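Trichothecene 15-O-acetyltransferase TRI3 (Fusarium sporotrichioides, PDB 3FOT) transfers an acetyl group to the C-15 oxygen of trichothecene intermediates, a step in the fungal biosynthesis of mycotoxins such as T-2 toxin. Local coordinates at residues I371-K376 / E380-A385; I314-L319 / V511-A516; T305-T310 / F436-I441. All coordinates share one frame; numbering follows the deposited sequence.

How the contacts relate
Contacts 2 and 3 share helix 306-321; contact 1 lies beside its later turns, farther out. Contact 3 lies nearest the middle of the chain, about 13 Å from its centre, where the start of that helix meets an outermost strand through a serine pair and a phenylalanine. Contact 2 is wholly buried and has no polar bonds between its segments, an aromatic ring resting on a methylene and a peptide group; it touches contact 3 through Met514 and Ile314. Contact 1, partly buried and about 31 Å out, joins a loop to helix 379-401 by mixed chemistry: valine against alanine, and a glutamine amide that meets the loop backbone directly and His375 through a water. Phe513 of contact 2 stacks on His375 of contact 1.

Contact 1: I371-K376 / E380-A385; sequences ITVSHK and ELQVRA. Unlike the reference sequence in segment 371-376: Thr372 (reference Ala).
Val373 and Gln382 set the pattern: the valine lies against the helix with both methyls, while the glutamine reaches alongside the loop to its backbone. Val373 CG1 comes within 3.7 Å of Ala385 CB and also touches the carbonyl of Leu381; CG2 lies between Ala385 CB and the CA and CG of Gln382. Ala385 CB is met from a second direction by Ile371 O, 3.6 Å away. Gln382 runs extended beyond CG (chi2 -172°), which carries its amide past Ser374 O to the next carbonyl. There NE2 donates to His375 O over 3.0 Å, a weak bond bent to 124° at the hydrogen; the stronger partner of NE2 is Asp377 O. Gln382 OE1 accepts from a water at 2.6 Å that lies at the edge of the His375 ring, in its plane, hydrogen-bonded to ND1, so OE1 reaches the loop only through water. His375 NE2 is hydrogen-bonded to Ser509 OG. Ser374 OG accepts from Lys376 N, an ST turn that shapes the loop ahead of the helix. The loop packs on the first turns of helix 379-401, with Phe513 of helix 500-516 on Val373 and Gln382, and Leu316 of helix 306-321 on Val373 and Ala385.

Contact 2: I314-L319 / V511-A516; sequences IVLALL and VEFMLA
Ala317 and Phe513 mark the closest backbone approach of two helical segments, with their CA atoms 7.6 Å apart, a separation bridged by one aromatic side chain. Phe513 reaches from 511-516 to the backbone of the other helix. Its CG stands anti to its own carbonyl carbon (chi1 -76°), and the ring is thereby carried across to Leu316 and Ala317. The methylene of Leu316 makes the most clearly oriented contact: CB sits over one ring face, 3.7 Å above the plane and displaced toward the rim, in a CH-pi arrangement. Measured to the centroid of the Phe513 ring, Leu316 CB is 4.0 Å away and 19° off the normal. It is the first carbon of the leucine side chain that covers the aromatic face, with the ring lying close to the helix backbone. The same side of the ring that bears CE2 meets the peptide link between the two residues, since Phe513 CE2 is 3.6 Å from both Leu316 C and Ala317 N. Ala317 adds a looser contact, its CB being 4.3 Å from Phe513 CD2. The interface combines a methylene over the face with a peptide group close to CE2. All three participants are buried, and they meet by van der Waals and CH-pi contact. Further contacts place this ring between several elements: Phe513 stacks with the His375 ring in the loop before helix 379-401 and touches Ala313, a turn earlier on helix 306-321. The next residue, Met514, packs on Ile306 and Thr310 of that same helix. Leu316 also packs on Leu386 of helix 379-401, while Ala317 rests against Tyr506, Ser509 and Ile510, earlier residues of helix 500-516.

Contact 3: T305-T310 / F436-I441; sequences TISHLT and FISDGI
Ser307 and Ser438 join a helix to the edge strand of a mixed sheet on which it packs, in this acyltransferase of the BAHD superfamily. Helix 306-310 and strand 436-441 run nearly antiparallel, at 159°, with their axes 9.4 Å apart at closest approach. The serine hydroxyls are hydrogen-bonded to each other, with 2.7 Å between Ser307 OG and Ser438 OG. Their conformations differ: the Ser438 hydroxyl is anti to its backbone N (chi1 -178°), whereas that of Ser307 lies beside its own N and anti to the carbonyl carbon. These two choices bring the hydroxyls together across the interface.

Phe436 lies nearer the following helical turn. With CG anti to the backbone N (chi1 177°), its ring extends toward the helix and touches two residues there. Phe436 CE2 approaches Ser307 O to 3.5 Å, while the other side of the ring meets Thr310, whose side chain crosses it at about a right angle. The methyl of Thr310 comes closest, CG2 lying 3.5 Å from Phe436 CE1, with CB behind it. The threonine is thus divided in its chemistry, offering carbon to the ring and its hydroxyl to its own helix. Leu480 on the neighbouring strand 477-483 touches both Thr310 and Phe436, extending the apolar part of the interface into the sheet. At the start of the helix, Thr305 and His308 form a capping box: Thr305 OG1 accepts from His308 N at 3.2 Å, and Thr305 N donates to His308 ND1. One residue on from Thr305, Ile306 O receives two donors from Thr310, its backbone N and OG1, which arrive from opposite faces of the carbonyl plane, OG1 at 2.8 Å.

Contact 1: I371-K376 / E380-A385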
loop_
_atom_site.group_PDB
_atom_site.type_symbol
_atom_site.label_atom_id
_atom_site.label_comp_id
_atom_site.label_asym_id
_atom_site.label_seq_id
_atom_site.Cartn_x
_atom_site.Cartn_y
_atom_site.Cartn_z
ATOM N N ILE A 371 28.495 0.680 -13.108
ATOM C CA ILE A 371 27.661 1.693 -12.439
ATOM C C ILE A 371 27.991 1.892 -10.951
ATOM O O ILE A 371 27.265 2.607 -10.238
ATOM C CB ILE A 371 26.122 1.431 -12.649
ATOM C CG1 ILE A 371 25.676 0.119 -11.984
ATOM C CG2 ILE A 371 25.768 1.498 -14.157
ATOM C CD1 ILE A 371 24.157 0.005 -11.830
ATOM N N THR A 372 29.058 1.237 -10.479
ATOM C CA THR A 372 29.518 1.368 -9.092
ATOM C C THR A 372 30.253 2.690 -8.906
ATOM O O THR A 372 31.370 2.889 -9.403
ATOM C CB THR A 372 30.381 0.150 -8.651
ATOM O OG1 THR A 372 29.604 -1.044 -8.796
ATOM C CG2 THR A 372 30.832 0.277 -7.192
ATOM N N VAL A 373 29.589 3.623 -8.224
ATOM C CA VAL A 373 30.139 4.954 -7.980
ATOM C C VAL A 373 30.010 5.296 -6.506
ATOM O O VAL A 373 29.045 4.913 -5.848
ATOM C CB VAL A 373 29.437 6.069 -8.814
ATOM C CG1 VAL A 373 29.686 5.876 -10.291
ATOM C CG2 VAL A 373 27.917 6.125 -8.521
ATOM N N SER A 374 30.981 6.017 -5.981
ATOM C CA SER A 374 30.879 6.472 -4.612
ATOM C C SER A 374 30.251 7.863 -4.560
ATOM O O SER A 374 30.090 8.535 -5.578
ATOM C CB SER A 374 32.232 6.479 -3.949
ATOM O OG SER A 374 32.882 7.646 -4.315
ATOM N N HIS A 375 29.889 8.300 -3.352
ATOM C CA HIS A 375 29.362 9.641 -3.192
ATOM C C HIS A 375 30.453 10.703 -3.398
ATOM O O HIS A 375 30.143 11.866 -3.637
ATOM C CB HIS A 375 28.733 9.772 -1.807
ATOM C CG HIS A 375 27.449 9.018 -1.662
ATOM N ND1 HIS A 375 26.298 9.390 -2.319
ATOM C CD2 HIS A 375 27.120 7.946 -0.900
ATOM C CE1 HIS A 375 25.314 8.571 -1.984
ATOM N NE2 HIS A 375 25.785 7.690 -1.120
ATOM N N LYS A 376 31.715 10.288 -3.323
ATOM C CA LYS A 376 32.849 11.212 -3.476
ATOM C C LYS A 376 33.321 11.291 -4.930
ATOM O O LYS A 376 34.151 12.143 -5.266
ATOM C CB LYS A 376 34.011 10.786 -2.565
ATOM C CG LYS A 376 33.744 11.011 -1.066
ATOM C CD LYS A 376 34.554 10.058 -0.182
ATOM C CE LYS A 376 34.319 10.355 1.315
ATOM N NZ LYS A 376 35.069 9.410 2.213
ATOM N N GLU A 380 29.414 14.091 -12.534
ATOM C CA GLU A 380 29.140 13.531 -13.839
ATOM C C GLU A 380 29.204 12.000 -13.831
ATOM O O GLU A 380 28.392 11.349 -14.508
ATOM C CB GLU A 380 30.068 14.125 -14.929
ATOM C CG GLU A 380 29.803 13.497 -16.304
ATOM C CD GLU A 380 30.742 13.992 -17.412
ATOM O OE1 GLU A 380 31.374 15.066 -17.242
ATOM O OE2 GLU A 380 30.838 13.300 -18.447
ATOM N N LEU A 381 30.141 11.410 -13.078
ATOM C CA LEU A 381 30.203 9.942 -13.003
ATOM C C LEU A 381 28.946 9.363 -12.358
ATOM O O LEU A 381 28.419 8.349 -12.818
ATOM C CB LEU A 381 31.447 9.442 -12.270
ATOM C CG LEU A 381 32.743 9.785 -13.016
ATOM C CD1 LEU A 381 33.924 9.323 -12.172
ATOM C CD2 LEU A 381 32.774 9.204 -14.442
ATOM N N GLN A 382 28.482 10.028 -11.297
ATOM C CA GLN A 382 27.282 9.592 -10.569
ATOM C C GLN A 382 26.040 9.725 -11.439
ATOM O O GLN A 382 25.226 8.815 -11.486
ATOM C CB GLN A 382 27.116 10.401 -9.283
ATOM C CG GLN A 382 28.290 10.235 -8.303
ATOM C CD GLN A 382 27.965 10.902 -6.993
ATOM O OE1 GLN A 382 26.841 10.760 -6.495
ATOM N NE2 GLN A 382 28.937 11.636 -6.420
ATOM N N VAL A 383 25.906 10.854 -12.141
ATOM C CA VAL A 383 24.789 11.086 -13.056
ATOM C C VAL A 383 24.758 10.006 -14.136
ATOM O O VAL A 383 23.698 9.462 -14.433
ATOM C CB VAL A 383 24.887 12.516 -13.694
ATOM C CG1 VAL A 383 23.969 12.705 -14.922
ATOM C CG2 VAL A 383 24.595 13.576 -12.644
ATOM N N ARG A 384 25.932 9.680 -14.684
ATOM C CA ARG A 384 26.011 8.716 -15.787
ATOM C C ARG A 384 25.616 7.330 -15.293
ATOM O O ARG A 384 24.893 6.606 -15.987
ATOM C CB ARG A 384 27.406 8.718 -16.440
ATOM C CG ARG A 384 27.682 9.986 -17.281
ATOM C CD ARG A 384 29.002 9.921 -18.104
ATOM N NE ARG A 384 29.218 11.165 -18.850
ATOM C CZ ARG A 384 28.685 11.437 -20.043
ATOM N NH1 ARG A 384 27.896 10.560 -20.654
ATOM N NH2 ARG A 384 28.931 12.601 -20.632
ATOM N N ALA A 385 26.075 6.989 -14.085
ATOM C CA ALA A 385 25.744 5.712 -13.456
ATOM C C ALA A 385 24.227 5.638 -13.198
ATOM O O ALA A 385 23.573 4.629 -13.522
ATOM C CB ALA A 385 26.535 5.541 -12.151
HETATM O O HOH W 1 26.072 11.322 -4.096
#

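Contact 2: I314-L319 / V511-A516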
loop_
_atom_site.group_PDB
_atom_site.type_symbol
_atom_site.label_atom_id
_atom_site.label_comp_id
_atom_site.label_asym_id
_atom_site.label_seq_id
_atom_site.Cartn_x
_atom_site.Cartn_y
_atom_site.Cartn_z
ATOM N N ILE A 314 18.685 3.241 -5.189
ATOM C CA ILE A 314 18.666 2.062 -4.321
ATOM C C ILE A 314 19.814 1.111 -4.660
ATOM O O ILE A 314 20.536 0.634 -3.771
ATOM C CB ILE A 314 17.285 1.362 -4.384
ATOM C CG1 ILE A 314 16.288 2.230 -3.593
ATOM C CG2 ILE A 314 17.351 -0.086 -3.864
ATOM C CD1 ILE A 314 14.799 1.872 -3.835
ATOM N N VAL A 315 19.960 0.850 -5.958
ATOM C CA VAL A 315 21.017 -0.036 -6.473
ATOM C C VAL A 315 22.403 0.554 -6.260
ATOM O O VAL A 315 23.286 -0.125 -5.713
ATOM C CB VAL A 315 20.725 -0.442 -7.930
ATOM C CG1 VAL A 315 21.912 -1.180 -8.551
ATOM C CG2 VAL A 315 19.509 -1.368 -7.926
ATOM N N LEU A 316 22.587 1.832 -6.595
ATOM C CA LEU A 316 23.897 2.476 -6.346
ATOM C C LEU A 316 24.250 2.495 -4.860
ATOM O O LEU A 316 25.412 2.268 -4.485
ATOM C CB LEU A 316 23.958 3.905 -6.926
ATOM C CG LEU A 316 24.513 4.026 -8.372
ATOM C CD1 LEU A 316 23.762 3.172 -9.367
ATOM C CD2 LEU A 316 24.503 5.477 -8.847
ATOM N N ALA A 317 23.253 2.744 -4.005
ATOM C CA ALA A 317 23.477 2.744 -2.549
ATOM C C ALA A 317 23.848 1.327 -2.073
ATOM O O ALA A 317 24.694 1.149 -1.200
ATOM C CB ALA A 317 22.222 3.258 -1.802
ATOM N N LEU A 318 23.241 0.324 -2.688
ATOM C CA LEU A 318 23.548 -1.065 -2.349
ATOM C C LEU A 318 24.989 -1.427 -2.745
ATOM O O LEU A 318 25.737 -2.010 -1.939
ATOM C CB LEU A 318 22.562 -2.009 -3.036
ATOM C CG LEU A 318 22.820 -3.499 -2.852
ATOM C CD1 LEU A 318 22.542 -3.854 -1.427
ATOM C CD2 LEU A 318 21.916 -4.279 -3.813
ATOM N N LEU A 319 25.359 -1.073 -3.974
ATOM C CA LEU A 319 26.720 -1.294 -4.495
ATOM C C LEU A 319 27.761 -0.551 -3.670
ATOM O O LEU A 319 28.836 -1.098 -3.375
ATOM C CB LEU A 319 26.819 -0.914 -5.983
ATOM C CG LEU A 319 25.974 -1.730 -6.967
ATOM C CD1 LEU A 319 25.980 -1.118 -8.363
ATOM C CD2 LEU A 319 26.449 -3.200 -7.026
ATOM N N VAL A 511 19.021 8.866 -0.774
ATOM C CA VAL A 511 18.615 10.281 -0.948
ATOM C C VAL A 511 19.741 11.119 -1.573
ATOM O O VAL A 511 19.501 11.925 -2.488
ATOM C CB VAL A 511 18.134 10.900 0.393
ATOM C CG1 VAL A 511 17.940 12.409 0.258
ATOM C CG2 VAL A 511 16.815 10.252 0.847
ATOM N N GLU A 512 20.962 10.933 -1.064
ATOM C CA GLU A 512 22.119 11.632 -1.604
ATOM C C GLU A 512 22.310 11.381 -3.108
ATOM O O GLU A 512 22.580 12.320 -3.870
ATOM C CB GLU A 512 23.379 11.280 -0.812
ATOM C CG GLU A 512 24.552 12.205 -1.130
ATOM C CD GLU A 512 25.801 11.920 -0.305
ATOM O OE1 GLU A 512 25.727 11.085 0.636
ATOM O OE2 GLU A 512 26.854 12.536 -0.610
ATOM N N PHE A 513 22.190 10.126 -3.549
ATOM C CA PHE A 513 22.302 9.855 -4.992
ATOM C C PHE A 513 21.180 10.500 -5.806
ATOM O O PHE A 513 21.426 11.034 -6.881
ATOM C CB PHE A 513 22.350 8.356 -5.293
ATOM C CG PHE A 513 23.671 7.704 -4.988
ATOM C CD1 PHE A 513 24.864 8.179 -5.561
ATOM C CD2 PHE A 513 23.718 6.567 -4.162
ATOM C CE1 PHE A 513 26.095 7.544 -5.314
ATOM C CE2 PHE A 513 24.953 5.928 -3.898
ATOM C CZ PHE A 513 26.138 6.427 -4.470
ATOM N N MET A 514 19.943 10.433 -5.306
ATOM C CA MET A 514 18.841 11.134 -5.975
ATOM C C MET A 514 19.140 12.625 -6.141
ATOM O O MET A 514 18.925 13.217 -7.227
ATOM C CB MET A 514 17.537 10.911 -5.196
ATOM C CG MET A 514 17.045 9.459 -5.332
ATOM S SD MET A 514 15.612 9.188 -4.292
ATOM C CE MET A 514 14.341 10.091 -5.205
ATOM N N LEU A 515 19.636 13.238 -5.077
ATOM C CA LEU A 515 19.911 14.666 -5.087
ATOM C C LEU A 515 21.042 14.993 -6.046
ATOM O O LEU A 515 21.047 16.050 -6.693
ATOM C CB LEU A 515 20.203 15.177 -3.669
ATOM C CG LEU A 515 18.964 15.221 -2.768
ATOM C CD1 LEU A 515 19.411 15.463 -1.323
ATOM C CD2 LEU A 515 17.946 16.291 -3.248
ATOM N N ALA A 516 21.965 14.051 -6.176
ATOM C CA ALA A 516 23.100 14.210 -7.082
ATOM C C ALA A 516 22.678 14.283 -8.547
ATOM O O ALA A 516 23.433 14.746 -9.388
ATOM C CB ALA A 516 24.142 13.071 -6.847
#

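Contact 3: T305-T310 / F436-I441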
loop_
_atom_site.group_PDB
_atom_site.type_symbol
_atom_site.label_atom_id
_atom_site.label_comp_id
_atom_site.label_asym_id
_atom_site.label_seq_id
_atom_site.Cartn_x
_atom_site.Cartn_y
_atom_site.Cartn_z
ATOM N N THR A 305 10.752 8.354 -14.863
ATOM C CA THR A 305 10.126 8.957 -13.703
ATOM C C THR A 305 11.072 8.956 -12.517
ATOM O O THR A 305 12.094 8.254 -12.491
ATOM C CB THR A 305 8.891 8.161 -13.250
ATOM O OG1 THR A 305 9.341 6.888 -12.770
ATOM C CG2 THR A 305 7.861 7.964 -14.404
ATOM N N ILE A 306 10.692 9.729 -11.515
ATOM C CA ILE A 306 11.388 9.703 -10.242
ATOM C C ILE A 306 11.373 8.305 -9.609
ATOM O O ILE A 306 12.281 7.966 -8.860
ATOM C CB ILE A 306 10.810 10.792 -9.298
ATOM C CG1 ILE A 306 11.655 10.963 -8.041
ATOM C CG2 ILE A 306 9.328 10.556 -8.981
ATOM C CD1 ILE A 306 11.355 12.274 -7.269
ATOM N N SER A 307 10.364 7.484 -9.920
ATOM C CA SER A 307 10.362 6.092 -9.431
ATOM C C SER A 307 11.529 5.265 -10.027
ATOM O O SER A 307 12.162 4.452 -9.322
ATOM C CB SER A 307 9.040 5.415 -9.780
ATOM O OG SER A 307 8.028 5.856 -8.923
ATOM N N HIS A 308 11.801 5.460 -11.317
ATOM C CA HIS A 308 12.974 4.837 -11.950
ATOM C C HIS A 308 14.239 5.302 -11.250
ATOM O O HIS A 308 15.108 4.503 -10.911
ATOM C CB HIS A 308 13.075 5.203 -13.433
ATOM C CG HIS A 308 11.946 4.684 -14.262
ATOM N ND1 HIS A 308 11.295 5.460 -15.193
ATOM C CD2 HIS A 308 11.363 3.463 -14.314
ATOM C CE1 HIS A 308 10.362 4.741 -15.791
ATOM N NE2 HIS A 308 10.377 3.526 -15.273
ATOM N N LEU A 309 14.336 6.611 -11.045
ATOM C CA LEU A 309 15.528 7.194 -10.425
ATOM C C LEU A 309 15.723 6.659 -9.014
ATOM O O LEU A 309 16.846 6.387 -8.597
ATOM C CB LEU A 309 15.433 8.718 -10.395
ATOM C CG LEU A 309 16.709 9.324 -9.786
ATOM C CD1 LEU A 309 17.915 9.097 -10.727
ATOM C CD2 LEU A 309 16.551 10.803 -9.460
ATOM N N THR A 310 14.624 6.533 -8.270
ATOM C CA THR A 310 14.721 5.983 -6.924
ATOM C C THR A 310 15.254 4.543 -6.959
ATOM O O THR A 310 16.112 4.168 -6.169
ATOM C CB THR A 310 13.376 6.063 -6.158
ATOM O OG1 THR A 310 12.935 7.424 -6.157
ATOM C CG2 THR A 310 13.540 5.616 -4.725
ATOM N N PHE A 436 11.960 -2.241 -3.927
ATOM C CA PHE A 436 11.323 -0.939 -4.145
ATOM C C PHE A 436 9.837 -1.067 -4.478
ATOM O O PHE A 436 9.447 -1.879 -5.329
ATOM C CB PHE A 436 12.036 -0.198 -5.281
ATOM C CG PHE A 436 11.409 1.124 -5.617
ATOM C CD1 PHE A 436 11.419 2.169 -4.684
ATOM C CD2 PHE A 436 10.797 1.322 -6.851
ATOM C CE1 PHE A 436 10.818 3.415 -4.983
ATOM C CE2 PHE A 436 10.199 2.565 -7.154
ATOM C CZ PHE A 436 10.221 3.605 -6.205
ATOM N N ILE A 437 9.027 -0.247 -3.800
ATOM C CA ILE A 437 7.602 -0.156 -4.065
ATOM C C ILE A 437 7.266 1.306 -4.323
ATOM O O ILE A 437 7.530 2.162 -3.475
ATOM C CB ILE A 437 6.741 -0.685 -2.887
ATOM C CG1 ILE A 437 7.176 -2.091 -2.467
ATOM C CG2 ILE A 437 5.283 -0.668 -3.301
ATOM C CD1 ILE A 437 8.035 -2.121 -1.178
ATOM N N SER A 438 6.736 1.603 -5.505
ATOM C CA SER A 438 6.275 2.951 -5.792
ATOM C C SER A 438 4.778 3.096 -5.468
ATOM O O SER A 438 3.932 2.364 -6.009
ATOM C CB SER A 438 6.543 3.307 -7.251
ATOM O OG SER A 438 6.135 4.639 -7.504
ATOM N N ASP A 439 4.465 4.033 -4.575
ATOM C CA ASP A 439 3.076 4.346 -4.212
ATOM C C ASP A 439 2.486 5.499 -5.052
ATOM O O ASP A 439 1.263 5.710 -5.056
ATOM C CB ASP A 439 2.983 4.695 -2.728
ATOM C CG ASP A 439 3.189 3.493 -1.815
ATOM O OD1 ASP A 439 2.700 2.391 -2.141
ATOM O OD2 ASP A 439 3.822 3.662 -0.744
ATOM N N GLY A 440 3.356 6.243 -5.736
ATOM C CA GLY A 440 2.940 7.288 -6.671
ATOM C C GLY A 440 2.440 8.544 -5.996
ATOM O O GLY A 440 2.722 8.776 -4.830
ATOM N N ILE A 441 1.643 9.312 -6.731
ATOM C CA ILE A 441 1.192 10.639 -6.314
ATOM C C ILE A 441 -0.143 10.556 -5.575
ATOM O O ILE A 441 -1.143 10.139 -6.148
ATOM C CB ILE A 441 1.088 11.544 -7.549
ATOM C CG1 ILE A 441 2.485 11.681 -8.183
ATOM C CG2 ILE A 441 0.465 12.897 -7.191
ATOM C CD1 ILE A 441 2.497 12.398 -9.518
#